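Sensor protein (Shewanella oneidensis, PDB 3LIC) probably senses an extracellular signal through tandem PDC domains and relays it across the membrane to its own cytoplasmic histidine kinase and response-regulator modules. Local coordinates at residues A[41-46]-A[151-156]. Sequence-based numbering, arbitrary orientation.
Sequences DFIGLL and VPFGVQ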
ATOM      1  N   ASP A  41       0.250 -20.364   0.454  1.00 20.78           N
ATOM      2  CA  ASP A  41       0.918 -21.581   0.030  1.00 22.48           C
ATOM      3  C   ASP A  41       0.790 -22.648   1.143  1.00 22.70           C
ATOM      4  O   ASP A  41       0.312 -23.750   0.874  1.00 22.08           O
ATOM      5  CB  ASP A  41       2.395 -21.233  -0.276  1.00 24.14           C
ATOM      6  CG  ASP A  41       3.000 -22.115  -1.336  1.00 29.96           C
ATOM      7  OD1 ASP A  41       4.177 -22.524  -1.243  1.00 34.60           O
ATOM      8  OD2 ASP A  41       2.294 -22.410  -2.287  1.00 34.32           O
ATOM      9  N   PHE A  42       1.155 -22.327   2.388  1.00 22.92           N
ATOM     10  CA  PHE A  42       1.018 -23.299   3.503  1.00 25.03           C
ATOM     11  C   PHE A  42      -0.431 -23.806   3.648  1.00 25.62           C
ATOM     12  O   PHE A  42      -0.678 -25.035   3.749  1.00 25.62           O
ATOM     13  CB  PHE A  42       1.517 -22.785   4.902  1.00 24.45           C
ATOM     14  CG  PHE A  42       2.902 -22.006   4.880  1.00 31.26           C
ATOM     15  CD1 PHE A  42       3.862 -22.200   3.823  1.00 32.40           C
ATOM     16  CD2 PHE A  42       3.236 -21.092   5.914  1.00 29.60           C
ATOM     17  CE1 PHE A  42       5.108 -21.492   3.753  1.00 33.12           C
ATOM     18  CE2 PHE A  42       4.498 -20.392   5.871  1.00 36.61           C
ATOM     19  CZ  PHE A  42       5.458 -20.605   4.798  1.00 33.97           C
ATOM     20  N   ILE A  43      -1.385 -22.866   3.701  1.00 25.49           N
ATOM     21  CA  ILE A  43      -2.784 -23.251   3.831  1.00 24.52           C
ATOM     22  C   ILE A  43      -3.198 -24.135   2.695  1.00 24.90           C
ATOM     23  O   ILE A  43      -3.733 -25.208   2.915  1.00 25.27           O
ATOM     24  CB  ILE A  43      -3.689 -22.053   3.858  1.00 24.46           C
ATOM     25  CG1 ILE A  43      -3.337 -21.213   5.088  1.00 23.04           C
ATOM     26  CG2 ILE A  43      -5.139 -22.516   3.875  1.00 23.59           C
ATOM     27  CD1 ILE A  43      -4.266 -20.043   5.377  1.00 20.76           C
ATOM     28  N   GLY A  44      -2.928 -23.729   1.462  1.00 25.25           N
ATOM     29  CA  GLY A  44      -3.287 -24.592   0.340  1.00 26.41           C
ATOM     30  C   GLY A  44      -2.698 -26.016   0.282  1.00 28.17           C
ATOM     31  O   GLY A  44      -3.383 -26.953  -0.142  1.00 28.85           O
ATOM     32  N   LEU A  45      -1.438 -26.193   0.662  1.00 29.27           N
ATOM     33  CA  LEU A  45      -0.731 -27.474   0.476  1.00 30.93           C
ATOM     34  C   LEU A  45      -0.735 -28.339   1.749  1.00 32.30           C
ATOM     35  O   LEU A  45      -0.926 -29.554   1.671  1.00 32.95           O
ATOM     36  CB  LEU A  45       0.717 -27.223   0.017  1.00 30.76           C
ATOM     37  CG  LEU A  45       0.866 -26.625  -1.386  1.00 31.07           C
ATOM     38  CD1 LEU A  45       2.251 -26.034  -1.603  1.00 32.61           C
ATOM     39  CD2 LEU A  45       0.568 -27.633  -2.473  1.00 31.01           C
ATOM     40  N   LEU A  46      -0.557 -27.712   2.913  1.00 32.43           N
ATOM     41  CA  LEU A  46      -0.397 -28.429   4.161  1.00 33.62           C
ATOM     42  C   LEU A  46      -1.600 -28.441   5.145  1.00 34.42           C
ATOM     43  O   LEU A  46      -1.643 -29.259   6.039  1.00 32.56           O
ATOM     44  CB  LEU A  46       0.773 -27.824   4.932  1.00 34.34           C
ATOM     45  CG  LEU A  46       2.151 -27.814   4.260  1.00 36.78           C
ATOM     46  CD1 LEU A  46       3.158 -27.166   5.218  1.00 38.54           C
ATOM     47  CD2 LEU A  46       2.583 -29.214   3.836  1.00 35.66           C
ATOM     48  N   VAL A 151      -3.717 -12.970  -1.475  1.00 11.83           N
ATOM     49  CA  VAL A 151      -3.406 -14.127  -2.294  1.00 12.11           C
ATOM     50  C   VAL A 151      -4.345 -15.317  -2.039  1.00 13.69           C
ATOM     51  O   VAL A 151      -4.375 -15.836  -0.948  1.00 10.62           O
ATOM     52  CB  VAL A 151      -1.990 -14.667  -1.945  1.00 12.59           C
ATOM     53  CG1 VAL A 151      -1.692 -16.010  -2.850  1.00  8.49           C
ATOM     54  CG2 VAL A 151      -0.944 -13.546  -2.083  1.00  8.12           C
ATOM     55  N   PRO A 152      -5.058 -15.791  -3.090  1.00 16.56           N
ATOM     56  CA  PRO A 152      -5.963 -16.973  -3.093  1.00 18.30           C
ATOM     57  C   PRO A 152      -5.264 -18.185  -2.545  1.00 19.18           C
ATOM     58  O   PRO A 152      -4.078 -18.303  -2.752  1.00 19.42           O
ATOM     59  CB  PRO A 152      -6.167 -17.236  -4.582  1.00 18.43           C
ATOM     60  CG  PRO A 152      -5.899 -15.894  -5.253  1.00 18.98           C
ATOM     61  CD  PRO A 152      -5.014 -15.100  -4.396  1.00 15.77           C
ATOM     62  N   PHE A 153      -5.981 -19.103  -1.898  1.00 21.10           N
ATOM     63  CA  PHE A 153      -5.408 -20.429  -1.536  1.00 23.80           C
ATOM     64  C   PHE A 153      -6.376 -21.589  -1.910  1.00 25.46           C
ATOM     65  O   PHE A 153      -7.558 -21.357  -2.040  1.00 24.59           O
ATOM     66  CB  PHE A 153      -4.991 -20.485  -0.070  1.00 22.48           C
ATOM     67  CG  PHE A 153      -6.095 -20.121   0.904  1.00 21.87           C
ATOM     68  CD1 PHE A 153      -7.080 -21.038   1.226  1.00 22.81           C
ATOM     69  CD2 PHE A 153      -6.094 -18.913   1.538  1.00 19.45           C
ATOM     70  CE1 PHE A 153      -8.078 -20.727   2.138  1.00 23.26           C
ATOM     71  CE2 PHE A 153      -7.068 -18.583   2.462  1.00 20.80           C
ATOM     72  CZ  PHE A 153      -8.059 -19.496   2.771  1.00 21.71           C
ATOM     73  N   GLY A 154      -5.853 -22.816  -2.064  1.00 29.61           N
ATOM     74  CA  GLY A 154      -6.595 -24.002  -2.563  1.00 33.94           C
ATOM     75  C   GLY A 154      -5.876 -24.606  -3.797  1.00 37.79           C
ATOM     76  O   GLY A 154      -4.649 -24.587  -3.849  1.00 37.67           O
ATOM     77  N   VAL A 155      -6.635 -25.107  -4.791  1.00 41.05           N
ATOM     78  CA  VAL A 155      -6.132 -25.595  -6.104  1.00 43.67           C
ATOM     79  C   VAL A 155      -7.242 -25.466  -7.153  1.00 46.47           C
ATOM     80  O   VAL A 155      -8.434 -25.480  -6.784  1.00 47.46           O
ATOM     81  CB  VAL A 155      -5.890 -27.099  -6.055  1.00 44.06           C
ATOM     82  CG1 VAL A 155      -4.454 -27.444  -5.581  1.00 43.85           C
ATOM     83  CG2 VAL A 155      -6.998 -27.757  -5.175  1.00 43.93           C
ATOM     84  N   GLN A 156      -6.885 -25.407  -8.448  1.00 49.56           N
ATOM     85  CA  GLN A 156      -7.888 -25.498  -9.590  1.00 52.07           C
ATOM     86  C   GLN A 156      -9.130 -26.369  -9.438  1.00 52.76           C
ATOM     87  O   GLN A 156      -9.083 -27.410  -8.809  1.00 53.49           O
ATOM     88  CB  GLN A 156      -7.248 -25.984 -10.906  1.00 52.89           C
ATOM     89  CG  GLN A 156      -7.102 -24.881 -11.915  1.00 55.37           C
ATOM     90  CD  GLN A 156      -6.148 -23.864 -11.358  1.00 58.30           C
ATOM     91  OE1 GLN A 156      -5.096 -24.253 -10.854  1.00 58.54           O
ATOM     92  NE2 GLN A 156      -6.517 -22.569 -11.385  1.00 57.71           N
TER
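I43, near the C-terminal end of the long helix 2-46, lays its CG2 methyl over one face of the F153 ring. CG2 lies 3.9 Å from the ring centroid and 22° off the ring normal, a CH-pi contact displaced toward the rim, where CD1 of F153 comes within 3.6 Å of the methyl. A chi1 of -62° puts CG1 beside the backbone N and CG2 anti to it, which makes CG2 the branch that meets the ring. The buried pair lies between the helix and the antiparallel sheet of the membrane-distal PDC domain, part of the Cache superfamily, whose long N-terminal helix packs against the sheet; I77 and T163, from strands 74-79 and 161-168, touch both side chains. F160 meets the F153 ring edge-to-face. One turn before G44, S40 hydrogen-bonds through OG to the carbonyl O of V151. G44 itself lets the two backbones close to 4.4 Å between its CA and that of G154. CA of G44 is 3.9 Å from N of G154, and N of G44 lies 4.1 Å from CB of F153. G154 has a positive phi, at backbone angles that suit glycine because a side chain there would press on the carbonyl O of F153.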